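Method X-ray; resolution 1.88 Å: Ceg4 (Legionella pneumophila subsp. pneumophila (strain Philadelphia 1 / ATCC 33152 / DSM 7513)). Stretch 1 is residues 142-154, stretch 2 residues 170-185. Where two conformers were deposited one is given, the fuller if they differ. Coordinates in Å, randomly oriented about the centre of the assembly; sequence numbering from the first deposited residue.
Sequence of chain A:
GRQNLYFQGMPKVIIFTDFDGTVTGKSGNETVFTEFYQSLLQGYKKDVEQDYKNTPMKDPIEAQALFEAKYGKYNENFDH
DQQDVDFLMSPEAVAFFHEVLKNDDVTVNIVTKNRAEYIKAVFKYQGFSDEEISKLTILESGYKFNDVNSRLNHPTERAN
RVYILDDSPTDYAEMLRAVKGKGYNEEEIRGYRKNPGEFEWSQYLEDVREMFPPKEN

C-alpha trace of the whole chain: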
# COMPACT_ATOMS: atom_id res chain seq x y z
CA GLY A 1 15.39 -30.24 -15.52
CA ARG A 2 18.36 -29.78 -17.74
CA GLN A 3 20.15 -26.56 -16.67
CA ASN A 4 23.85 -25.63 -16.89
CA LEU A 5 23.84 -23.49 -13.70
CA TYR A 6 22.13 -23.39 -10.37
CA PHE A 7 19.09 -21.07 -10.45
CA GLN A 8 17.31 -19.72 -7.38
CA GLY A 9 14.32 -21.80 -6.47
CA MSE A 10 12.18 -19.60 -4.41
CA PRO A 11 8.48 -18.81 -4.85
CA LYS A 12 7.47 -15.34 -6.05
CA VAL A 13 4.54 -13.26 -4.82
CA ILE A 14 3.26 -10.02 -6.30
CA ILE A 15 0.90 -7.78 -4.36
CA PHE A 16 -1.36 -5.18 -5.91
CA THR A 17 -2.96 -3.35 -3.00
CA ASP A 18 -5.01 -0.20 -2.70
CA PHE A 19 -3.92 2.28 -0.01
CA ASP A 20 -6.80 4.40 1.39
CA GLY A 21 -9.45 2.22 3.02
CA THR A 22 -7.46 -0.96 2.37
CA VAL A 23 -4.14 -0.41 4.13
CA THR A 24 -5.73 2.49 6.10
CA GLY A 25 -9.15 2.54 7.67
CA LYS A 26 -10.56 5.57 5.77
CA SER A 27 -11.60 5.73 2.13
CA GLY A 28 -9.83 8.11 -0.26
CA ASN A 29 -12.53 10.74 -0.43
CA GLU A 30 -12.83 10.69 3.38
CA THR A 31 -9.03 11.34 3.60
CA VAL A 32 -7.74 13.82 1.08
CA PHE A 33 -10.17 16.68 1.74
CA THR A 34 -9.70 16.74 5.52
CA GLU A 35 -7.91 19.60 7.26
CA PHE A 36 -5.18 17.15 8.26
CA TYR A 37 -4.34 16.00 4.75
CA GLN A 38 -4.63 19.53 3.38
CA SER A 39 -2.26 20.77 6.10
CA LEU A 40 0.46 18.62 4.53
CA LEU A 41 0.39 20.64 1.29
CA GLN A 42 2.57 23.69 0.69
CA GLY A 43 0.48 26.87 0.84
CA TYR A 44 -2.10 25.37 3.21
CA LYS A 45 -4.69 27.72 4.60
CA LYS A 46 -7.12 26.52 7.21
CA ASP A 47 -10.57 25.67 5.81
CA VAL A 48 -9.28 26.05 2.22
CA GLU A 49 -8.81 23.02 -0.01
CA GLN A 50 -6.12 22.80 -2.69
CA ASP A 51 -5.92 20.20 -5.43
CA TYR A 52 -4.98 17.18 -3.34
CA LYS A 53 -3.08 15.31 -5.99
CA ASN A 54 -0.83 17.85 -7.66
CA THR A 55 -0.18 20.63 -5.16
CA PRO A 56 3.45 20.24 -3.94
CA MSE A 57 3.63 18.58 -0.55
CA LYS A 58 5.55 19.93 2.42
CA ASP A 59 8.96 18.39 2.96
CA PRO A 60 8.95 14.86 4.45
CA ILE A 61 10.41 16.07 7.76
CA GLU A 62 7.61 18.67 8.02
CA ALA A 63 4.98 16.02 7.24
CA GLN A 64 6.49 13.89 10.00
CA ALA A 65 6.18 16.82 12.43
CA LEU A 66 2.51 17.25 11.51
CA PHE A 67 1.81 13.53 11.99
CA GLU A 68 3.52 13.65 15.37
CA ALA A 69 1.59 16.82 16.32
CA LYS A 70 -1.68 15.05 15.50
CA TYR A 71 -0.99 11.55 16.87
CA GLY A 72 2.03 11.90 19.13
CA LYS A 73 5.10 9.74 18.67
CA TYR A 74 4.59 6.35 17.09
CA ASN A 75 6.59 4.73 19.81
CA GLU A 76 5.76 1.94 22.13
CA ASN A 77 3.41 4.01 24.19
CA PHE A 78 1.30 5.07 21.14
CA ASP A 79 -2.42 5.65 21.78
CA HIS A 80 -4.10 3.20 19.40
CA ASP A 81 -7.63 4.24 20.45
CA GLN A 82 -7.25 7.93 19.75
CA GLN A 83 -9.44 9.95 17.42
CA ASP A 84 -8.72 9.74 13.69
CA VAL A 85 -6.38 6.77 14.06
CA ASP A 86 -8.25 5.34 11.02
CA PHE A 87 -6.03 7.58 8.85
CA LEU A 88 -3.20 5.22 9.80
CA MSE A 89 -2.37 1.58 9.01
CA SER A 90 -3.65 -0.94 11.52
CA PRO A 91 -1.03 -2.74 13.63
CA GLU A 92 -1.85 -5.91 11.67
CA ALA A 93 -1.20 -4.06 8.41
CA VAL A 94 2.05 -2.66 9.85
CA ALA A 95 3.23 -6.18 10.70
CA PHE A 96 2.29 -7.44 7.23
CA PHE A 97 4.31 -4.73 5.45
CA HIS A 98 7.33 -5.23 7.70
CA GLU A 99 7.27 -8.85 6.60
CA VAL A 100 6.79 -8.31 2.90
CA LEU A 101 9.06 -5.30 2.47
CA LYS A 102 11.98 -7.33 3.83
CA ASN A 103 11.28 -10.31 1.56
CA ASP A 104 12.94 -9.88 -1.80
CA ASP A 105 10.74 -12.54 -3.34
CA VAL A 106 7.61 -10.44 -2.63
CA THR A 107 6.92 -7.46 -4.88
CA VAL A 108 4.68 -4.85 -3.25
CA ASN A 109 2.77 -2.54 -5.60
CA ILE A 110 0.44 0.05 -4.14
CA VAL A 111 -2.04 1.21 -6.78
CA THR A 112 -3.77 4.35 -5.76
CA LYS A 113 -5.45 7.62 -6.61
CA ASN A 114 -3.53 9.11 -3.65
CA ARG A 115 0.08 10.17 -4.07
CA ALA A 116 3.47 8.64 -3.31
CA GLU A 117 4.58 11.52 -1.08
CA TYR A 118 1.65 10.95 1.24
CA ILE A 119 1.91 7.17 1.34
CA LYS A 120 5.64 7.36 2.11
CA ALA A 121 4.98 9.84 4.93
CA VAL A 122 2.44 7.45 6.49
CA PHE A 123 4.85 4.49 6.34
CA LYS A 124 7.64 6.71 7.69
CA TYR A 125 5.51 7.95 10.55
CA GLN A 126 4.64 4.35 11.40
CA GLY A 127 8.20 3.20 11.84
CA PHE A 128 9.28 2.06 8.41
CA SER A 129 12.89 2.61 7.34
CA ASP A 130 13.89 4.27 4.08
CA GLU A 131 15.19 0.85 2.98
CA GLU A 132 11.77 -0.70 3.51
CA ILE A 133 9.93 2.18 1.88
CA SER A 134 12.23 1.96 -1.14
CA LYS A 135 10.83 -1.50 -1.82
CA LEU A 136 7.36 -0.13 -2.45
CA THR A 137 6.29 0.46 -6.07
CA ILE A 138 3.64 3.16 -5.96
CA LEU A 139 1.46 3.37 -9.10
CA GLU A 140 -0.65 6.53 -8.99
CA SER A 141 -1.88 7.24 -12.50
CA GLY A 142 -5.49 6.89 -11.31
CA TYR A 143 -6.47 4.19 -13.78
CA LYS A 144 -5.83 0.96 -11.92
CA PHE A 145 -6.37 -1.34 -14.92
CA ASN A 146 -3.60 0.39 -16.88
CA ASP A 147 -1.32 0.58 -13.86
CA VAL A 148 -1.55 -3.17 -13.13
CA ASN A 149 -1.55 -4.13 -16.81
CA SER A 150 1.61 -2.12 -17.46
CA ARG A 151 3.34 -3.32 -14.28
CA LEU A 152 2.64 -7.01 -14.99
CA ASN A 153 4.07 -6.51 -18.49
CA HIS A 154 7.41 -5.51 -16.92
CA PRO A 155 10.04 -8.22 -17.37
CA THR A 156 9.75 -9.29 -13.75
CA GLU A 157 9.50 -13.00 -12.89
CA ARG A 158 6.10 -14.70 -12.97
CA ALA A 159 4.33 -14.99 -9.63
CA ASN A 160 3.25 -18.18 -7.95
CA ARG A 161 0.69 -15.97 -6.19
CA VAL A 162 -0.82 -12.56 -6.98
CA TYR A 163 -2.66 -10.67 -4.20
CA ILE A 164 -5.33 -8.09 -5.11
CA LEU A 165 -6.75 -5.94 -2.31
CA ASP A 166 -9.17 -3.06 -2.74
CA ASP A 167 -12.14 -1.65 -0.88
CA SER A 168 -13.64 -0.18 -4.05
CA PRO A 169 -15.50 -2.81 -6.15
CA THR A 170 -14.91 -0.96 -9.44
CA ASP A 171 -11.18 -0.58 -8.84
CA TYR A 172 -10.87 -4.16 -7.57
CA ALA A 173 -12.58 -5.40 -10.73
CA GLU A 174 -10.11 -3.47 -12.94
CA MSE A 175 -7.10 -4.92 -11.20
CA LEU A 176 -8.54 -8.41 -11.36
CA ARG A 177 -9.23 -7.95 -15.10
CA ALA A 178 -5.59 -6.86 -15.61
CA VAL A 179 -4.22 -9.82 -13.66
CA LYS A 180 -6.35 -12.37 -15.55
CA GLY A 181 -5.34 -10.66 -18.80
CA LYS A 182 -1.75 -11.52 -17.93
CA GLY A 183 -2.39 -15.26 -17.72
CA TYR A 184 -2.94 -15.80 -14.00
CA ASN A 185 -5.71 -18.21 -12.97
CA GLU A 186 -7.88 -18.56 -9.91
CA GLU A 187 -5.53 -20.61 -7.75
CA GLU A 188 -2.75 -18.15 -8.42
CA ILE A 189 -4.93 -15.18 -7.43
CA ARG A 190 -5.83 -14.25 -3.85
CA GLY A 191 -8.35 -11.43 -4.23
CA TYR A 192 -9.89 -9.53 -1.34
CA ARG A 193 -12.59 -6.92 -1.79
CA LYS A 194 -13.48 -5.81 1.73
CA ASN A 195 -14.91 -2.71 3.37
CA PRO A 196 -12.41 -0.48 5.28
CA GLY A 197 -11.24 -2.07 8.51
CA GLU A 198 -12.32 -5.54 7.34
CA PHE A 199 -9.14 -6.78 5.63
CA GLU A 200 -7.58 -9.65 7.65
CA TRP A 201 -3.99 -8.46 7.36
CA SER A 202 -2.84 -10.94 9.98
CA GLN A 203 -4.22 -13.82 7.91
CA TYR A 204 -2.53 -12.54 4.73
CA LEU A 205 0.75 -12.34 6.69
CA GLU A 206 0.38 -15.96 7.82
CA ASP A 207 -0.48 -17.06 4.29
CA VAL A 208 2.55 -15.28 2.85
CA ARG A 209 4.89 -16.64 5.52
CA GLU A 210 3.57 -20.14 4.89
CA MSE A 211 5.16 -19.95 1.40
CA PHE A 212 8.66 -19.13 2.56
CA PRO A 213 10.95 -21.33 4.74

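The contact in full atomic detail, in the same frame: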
# COMPACT_ATOMS: atom_id res chain seq x y z
N GLY A 142 -4.08 6.71 -11.55
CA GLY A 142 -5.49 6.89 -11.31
C GLY A 142 -6.34 5.93 -12.09
O GLY A 142 -7.54 5.85 -11.85
N TYR A 143 -5.74 5.18 -13.00
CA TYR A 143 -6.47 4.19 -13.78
C TYR A 143 -5.84 2.86 -13.42
O TYR A 143 -4.78 2.49 -13.95
CB TYR A 143 -6.36 4.49 -15.28
CG TYR A 143 -7.18 3.54 -16.14
CD1 TYR A 143 -8.33 2.90 -15.63
CD2 TYR A 143 -6.81 3.30 -17.47
CE1 TYR A 143 -9.09 2.06 -16.44
CE2 TYR A 143 -7.53 2.46 -18.26
CZ TYR A 143 -8.67 1.85 -17.76
OH TYR A 143 -9.34 1.03 -18.59
N LYS A 144 -6.48 2.14 -12.48
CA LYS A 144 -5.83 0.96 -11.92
C LYS A 144 -5.64 -0.15 -12.96
O LYS A 144 -4.65 -0.89 -12.89
CB LYS A 144 -6.64 0.46 -10.72
CG LYS A 144 -6.70 1.51 -9.59
CD LYS A 144 -6.81 0.85 -8.18
CE LYS A 144 -6.99 1.92 -7.12
NZ LYS A 144 -7.06 1.41 -5.70
N PHE A 145 -6.57 -0.31 -13.90
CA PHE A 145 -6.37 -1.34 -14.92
C PHE A 145 -5.06 -1.10 -15.67
O PHE A 145 -4.28 -2.03 -15.87
CB PHE A 145 -7.52 -1.38 -15.93
CG PHE A 145 -7.24 -2.35 -17.07
CD1 PHE A 145 -7.47 -3.69 -16.91
CD2 PHE A 145 -6.66 -1.91 -18.25
CE1 PHE A 145 -7.19 -4.61 -17.96
CE2 PHE A 145 -6.35 -2.78 -19.28
CZ PHE A 145 -6.63 -4.16 -19.13
N ASN A 146 -4.81 0.14 -16.10
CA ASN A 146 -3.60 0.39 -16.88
C ASN A 146 -2.38 0.25 -16.01
O ASN A 146 -1.33 -0.25 -16.46
CB ASN A 146 -3.64 1.80 -17.50
CG ASN A 146 -4.23 1.79 -18.92
OD1 ASN A 146 -4.61 0.73 -19.46
ND2 ASN A 146 -4.33 2.99 -19.52
N ASP A 147 -2.48 0.69 -14.75
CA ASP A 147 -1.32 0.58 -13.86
C ASP A 147 -0.93 -0.89 -13.64
O ASP A 147 0.25 -1.23 -13.69
CB ASP A 147 -1.60 1.28 -12.54
CG ASP A 147 -1.30 2.80 -12.60
OD1 ASP A 147 -0.74 3.27 -13.62
OD2 ASP A 147 -1.62 3.54 -11.65
N VAL A 148 -1.91 -1.76 -13.37
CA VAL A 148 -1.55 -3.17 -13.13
C VAL A 148 -1.15 -3.85 -14.46
O VAL A 148 -0.24 -4.70 -14.51
CB VAL A 148 -2.73 -3.88 -12.46
CG1 VAL A 148 -2.52 -5.41 -12.33
CG2 VAL A 148 -3.01 -3.20 -11.10
N ASN A 149 -1.87 -3.53 -15.53
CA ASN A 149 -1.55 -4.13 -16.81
C ASN A 149 -0.12 -3.80 -17.22
O ASN A 149 0.63 -4.67 -17.68
CB ASN A 149 -2.53 -3.65 -17.88
CG ASN A 149 -2.27 -4.30 -19.23
OD1 ASN A 149 -2.51 -5.49 -19.39
ND2 ASN A 149 -1.79 -3.52 -20.22
N SER A 150 0.26 -2.53 -17.08
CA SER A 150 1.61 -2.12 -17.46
C SER A 150 2.66 -2.73 -16.53
O SER A 150 3.72 -3.19 -16.97
CB SER A 150 1.70 -0.60 -17.44
OG SER A 150 1.02 -0.03 -18.55
N ARG A 151 2.38 -2.75 -15.24
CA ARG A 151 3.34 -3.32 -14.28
C ARG A 151 3.55 -4.82 -14.51
O ARG A 151 4.69 -5.31 -14.50
CB ARG A 151 2.83 -3.04 -12.88
CG ARG A 151 3.76 -3.58 -11.81
CD ARG A 151 5.09 -2.82 -11.86
NE ARG A 151 5.85 -3.15 -10.66
CZ ARG A 151 7.15 -3.35 -10.64
NH1 ARG A 151 7.83 -3.33 -11.77
NH2 ARG A 151 7.75 -3.59 -9.48
N LEU A 152 2.47 -5.57 -14.77
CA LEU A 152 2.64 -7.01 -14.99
C LEU A 152 3.31 -7.32 -16.34
O LEU A 152 3.81 -8.44 -16.54
CB LEU A 152 1.29 -7.72 -14.91
CG LEU A 152 0.73 -8.02 -13.51
CD1 LEU A 152 -0.67 -8.66 -13.64
CD2 LEU A 152 1.69 -8.95 -12.77
N ASN A 153 3.31 -6.36 -17.26
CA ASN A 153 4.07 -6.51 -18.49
C ASN A 153 5.56 -6.37 -18.26
O ASN A 153 6.33 -6.81 -19.11
CB ASN A 153 3.62 -5.44 -19.52
CG ASN A 153 4.19 -5.69 -20.93
OD1 ASN A 153 4.09 -6.80 -21.48
ND2 ASN A 153 4.82 -4.66 -21.50
N HIS A 154 5.99 -5.73 -17.16
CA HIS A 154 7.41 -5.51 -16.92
C HIS A 154 8.13 -6.85 -16.81
O HIS A 154 7.56 -7.83 -16.33
CB HIS A 154 7.67 -4.72 -15.65
CG HIS A 154 7.18 -3.31 -15.74
ND1 HIS A 154 6.92 -2.54 -14.62
CD2 HIS A 154 6.89 -2.54 -16.82
CE1 HIS A 154 6.46 -1.35 -15.02
NE2 HIS A 154 6.45 -1.32 -16.35
N THR A 170 -15.29 -1.29 -8.07
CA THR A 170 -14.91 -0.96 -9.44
C THR A 170 -13.40 -1.07 -9.64
O THR A 170 -12.91 -1.62 -10.65
CB THR A 170 -15.38 0.48 -9.78
OG1 THR A 170 -16.80 0.53 -9.73
CG2 THR A 170 -14.95 0.87 -11.16
N ASP A 171 -12.64 -0.54 -8.70
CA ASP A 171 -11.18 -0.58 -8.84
C ASP A 171 -10.64 -1.99 -8.65
O ASP A 171 -9.75 -2.43 -9.39
CB ASP A 171 -10.54 0.41 -7.87
CG ASP A 171 -10.83 1.88 -8.24
OD1 ASP A 171 -10.55 2.28 -9.38
OD2 ASP A 171 -11.34 2.63 -7.39
N TYR A 172 -11.22 -2.75 -7.71
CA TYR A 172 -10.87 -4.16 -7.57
C TYR A 172 -11.05 -4.90 -8.90
O TYR A 172 -10.15 -5.61 -9.38
CB TYR A 172 -11.76 -4.80 -6.49
CG TYR A 172 -11.50 -6.29 -6.35
CD1 TYR A 172 -10.52 -6.77 -5.49
CD2 TYR A 172 -12.21 -7.21 -7.09
CE1 TYR A 172 -10.28 -8.11 -5.38
CE2 TYR A 172 -11.99 -8.55 -6.97
CZ TYR A 172 -11.02 -8.99 -6.09
OH TYR A 172 -10.78 -10.35 -6.00
N ALA A 173 -12.19 -4.67 -9.53
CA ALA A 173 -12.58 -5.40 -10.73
C ALA A 173 -11.61 -5.11 -11.87
O ALA A 173 -11.28 -6.02 -12.64
CB ALA A 173 -14.01 -5.02 -11.13
N GLU A 174 -11.17 -3.86 -11.99
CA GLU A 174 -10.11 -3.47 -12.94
C GLU A 174 -8.80 -4.20 -12.69
O GLU A 174 -8.16 -4.67 -13.63
CB GLU A 174 -9.84 -1.97 -12.86
CG GLU A 174 -10.98 -1.10 -13.42
CD GLU A 174 -10.59 0.38 -13.35
OE1 GLU A 174 -9.38 0.71 -13.33
OE2 GLU A 174 -11.51 1.20 -13.34
N MSE A 175 -8.33 -4.24 -11.45
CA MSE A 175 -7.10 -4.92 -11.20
C MSE A 175 -7.22 -6.40 -11.49
O MSE A 175 -6.36 -6.98 -12.07
CB MSE A 175 -6.62 -4.71 -9.79
CG MSE A 175 -6.45 -3.23 -9.46
SE MSE A 175 -5.20 -2.89 -7.98
CE MSE A 175 -6.57 -3.19 -6.59
N LEU A 176 -8.32 -6.98 -11.10
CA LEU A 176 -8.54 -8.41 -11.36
C LEU A 176 -8.57 -8.71 -12.85
O LEU A 176 -8.01 -9.71 -13.31
CB LEU A 176 -9.84 -8.84 -10.70
CG LEU A 176 -10.14 -10.32 -10.86
CD1 LEU A 176 -9.11 -11.21 -10.10
CD2 LEU A 176 -11.59 -10.58 -10.38
N ARG A 177 -9.23 -7.84 -13.64
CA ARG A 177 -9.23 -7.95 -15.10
C ARG A 177 -7.80 -7.92 -15.66
O ARG A 177 -7.45 -8.70 -16.57
CB ARG A 177 -10.04 -6.78 -15.69
CG ARG A 177 -10.76 -7.06 -16.97
CD ARG A 177 -12.21 -6.46 -16.94
NE ARG A 177 -12.23 -5.11 -16.38
CZ ARG A 177 -13.15 -4.66 -15.52
NH1 ARG A 177 -14.15 -5.45 -15.12
NH2 ARG A 177 -13.09 -3.43 -15.05
N ALA A 178 -6.97 -7.00 -15.15
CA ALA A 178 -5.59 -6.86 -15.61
C ALA A 178 -4.77 -8.10 -15.28
O ALA A 178 -3.97 -8.58 -16.09
CB ALA A 178 -4.98 -5.60 -14.99
N VAL A 179 -4.99 -8.65 -14.09
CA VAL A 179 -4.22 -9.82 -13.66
C VAL A 179 -4.62 -11.04 -14.49
O VAL A 179 -3.77 -11.81 -14.91
CB VAL A 179 -4.43 -10.05 -12.15
CG1 VAL A 179 -3.86 -11.43 -11.73
CG2 VAL A 179 -3.73 -8.95 -11.33
N LYS A 180 -5.93 -11.25 -14.71
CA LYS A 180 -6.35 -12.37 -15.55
C LYS A 180 -5.90 -12.17 -16.99
O LYS A 180 -5.58 -13.13 -17.67
CB LYS A 180 -7.86 -12.56 -15.47
CG LYS A 180 -8.37 -13.07 -14.14
CD LYS A 180 -9.91 -13.16 -14.19
CE LYS A 180 -10.49 -13.54 -12.86
NZ LYS A 180 -10.15 -14.94 -12.46
N GLY A 181 -5.84 -10.92 -17.45
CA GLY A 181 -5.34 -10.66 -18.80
C GLY A 181 -3.85 -10.81 -18.95
O GLY A 181 -3.30 -10.57 -20.04
N LYS A 182 -3.16 -11.17 -17.86
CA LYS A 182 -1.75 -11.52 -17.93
C LYS A 182 -1.52 -13.01 -17.62
O LYS A 182 -0.39 -13.42 -17.33
CB LYS A 182 -0.94 -10.63 -17.00
CG LYS A 182 -0.82 -9.19 -17.53
CD LYS A 182 0.12 -9.13 -18.78
CE LYS A 182 -0.09 -7.85 -19.63
NZ LYS A 182 -1.36 -7.98 -20.46
N GLY A 183 -2.56 -13.83 -17.76
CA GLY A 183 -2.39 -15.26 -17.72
C GLY A 183 -2.52 -15.92 -16.36
O GLY A 183 -2.40 -17.13 -16.28
N TYR A 184 -2.78 -15.18 -15.30
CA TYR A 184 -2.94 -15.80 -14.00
C TYR A 184 -4.35 -16.35 -13.84
O TYR A 184 -5.32 -15.72 -14.27
CB TYR A 184 -2.67 -14.76 -12.90
CG TYR A 184 -1.19 -14.34 -12.88
CD1 TYR A 184 -0.25 -15.12 -12.24
CD2 TYR A 184 -0.75 -13.19 -13.54
CE1 TYR A 184 1.07 -14.77 -12.22
CE2 TYR A 184 0.59 -12.84 -13.53
CZ TYR A 184 1.49 -13.65 -12.86
OH TYR A 184 2.83 -13.34 -12.85
N ASN A 185 -4.45 -17.51 -13.19
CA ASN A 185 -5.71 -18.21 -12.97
C ASN A 185 -6.04 -18.26 -11.49
O ASN A 185 -5.24 -17.88 -10.63
CB ASN A 185 -5.65 -19.63 -13.56
CG ASN A 185 -4.41 -20.38 -13.16
OD1 ASN A 185 -3.91 -20.24 -12.04
ND2 ASN A 185 -3.91 -21.21 -14.06
O HOH W 1 -9.34 2.96 -11.77
O HOH W 2 -3.92 -7.51 -18.65

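The two stretches pack as a pair of helices, a helix beginning at K144 and one that enters stretch 2 already under way and runs to K180, whose N-to-C directions differ by 26° and whose axes approach to 7.9 Å. The CA-CA distances F145-E174 (4.7 Å) and N149-A178 (5.0 Å) mark where the backbones come nearest. Together the stretches bury 740 Å².

Along stretch 2, contact begins at D171. The CB of D171 lies 3.8 Å from CD of K144, so the aliphatic part of the lysine runs beside it, while NZ of K144 is hydrogen-bonded elsewhere in the structure. D171 also reaches the partner helix through water 1, which accepts from K144 N (3.1 Å) and lies within hydrogen-bonding distance of D171 OD1 (2.8 Å) and E174 OE1 (2.7 Å).

E174 is the polar anchor at the start of the stretch 1 helix. The first turn of a helix leaves backbone amides without carbonyl partners, and E174 OE1 accepts from one of them, F145 N, at 3.0 Å with an N-H...acceptor angle of 153°. With E174 OE1 also beside water 1, that water links both acidic side chains to the helix start. The Y143 ring lies alongside, with Y143 CD1 3.3 Å from E174 OE1.

M175, modelled as selenomethionine, turns the contact apolar: M175 CG is 3.8 Å from V148 CG2 and 3.9 Å from K144 CB. R177 adds little; R177 CB sits 4.2 Å from F145 CD1, and its carbonyl carbon is near the plane of that ring, at the edge.

A178 is the small residue at the close approach. Its methyl points toward stretch 1, with A178 CB touching V148 CG1 at 3.6 Å, F145 CD1 at 3.7 Å and N149 N at 3.8 Å. The last distance puts the methyl directly against the partner backbone. V179 continues the apolar seam, V179 CG2 lying 3.9 Å from V148 CG1 and 3.8 Å from L152 CD1.

At the end of the helix, a type I turn from K180 to G183 carries K182 toward stretch 1. K182 NZ donates to N149 OD1 at 2.9 Å, a charged donor meeting a neutral amide oxygen, and also to G181 O at 3.3 Å within its own stretch. Water 2 bridges the stretches here, donating to N149 OD1 (2.6 Å) and A178 O (2.8 Å). The lysine's aliphatic portion is used as well, with K182 CG 3.7 Å from L152 CB. Finally, Y184 closes the apolar seam: Y184 CE2 is 4.1 Å from L152 CD2, in an oblique approach to the ring.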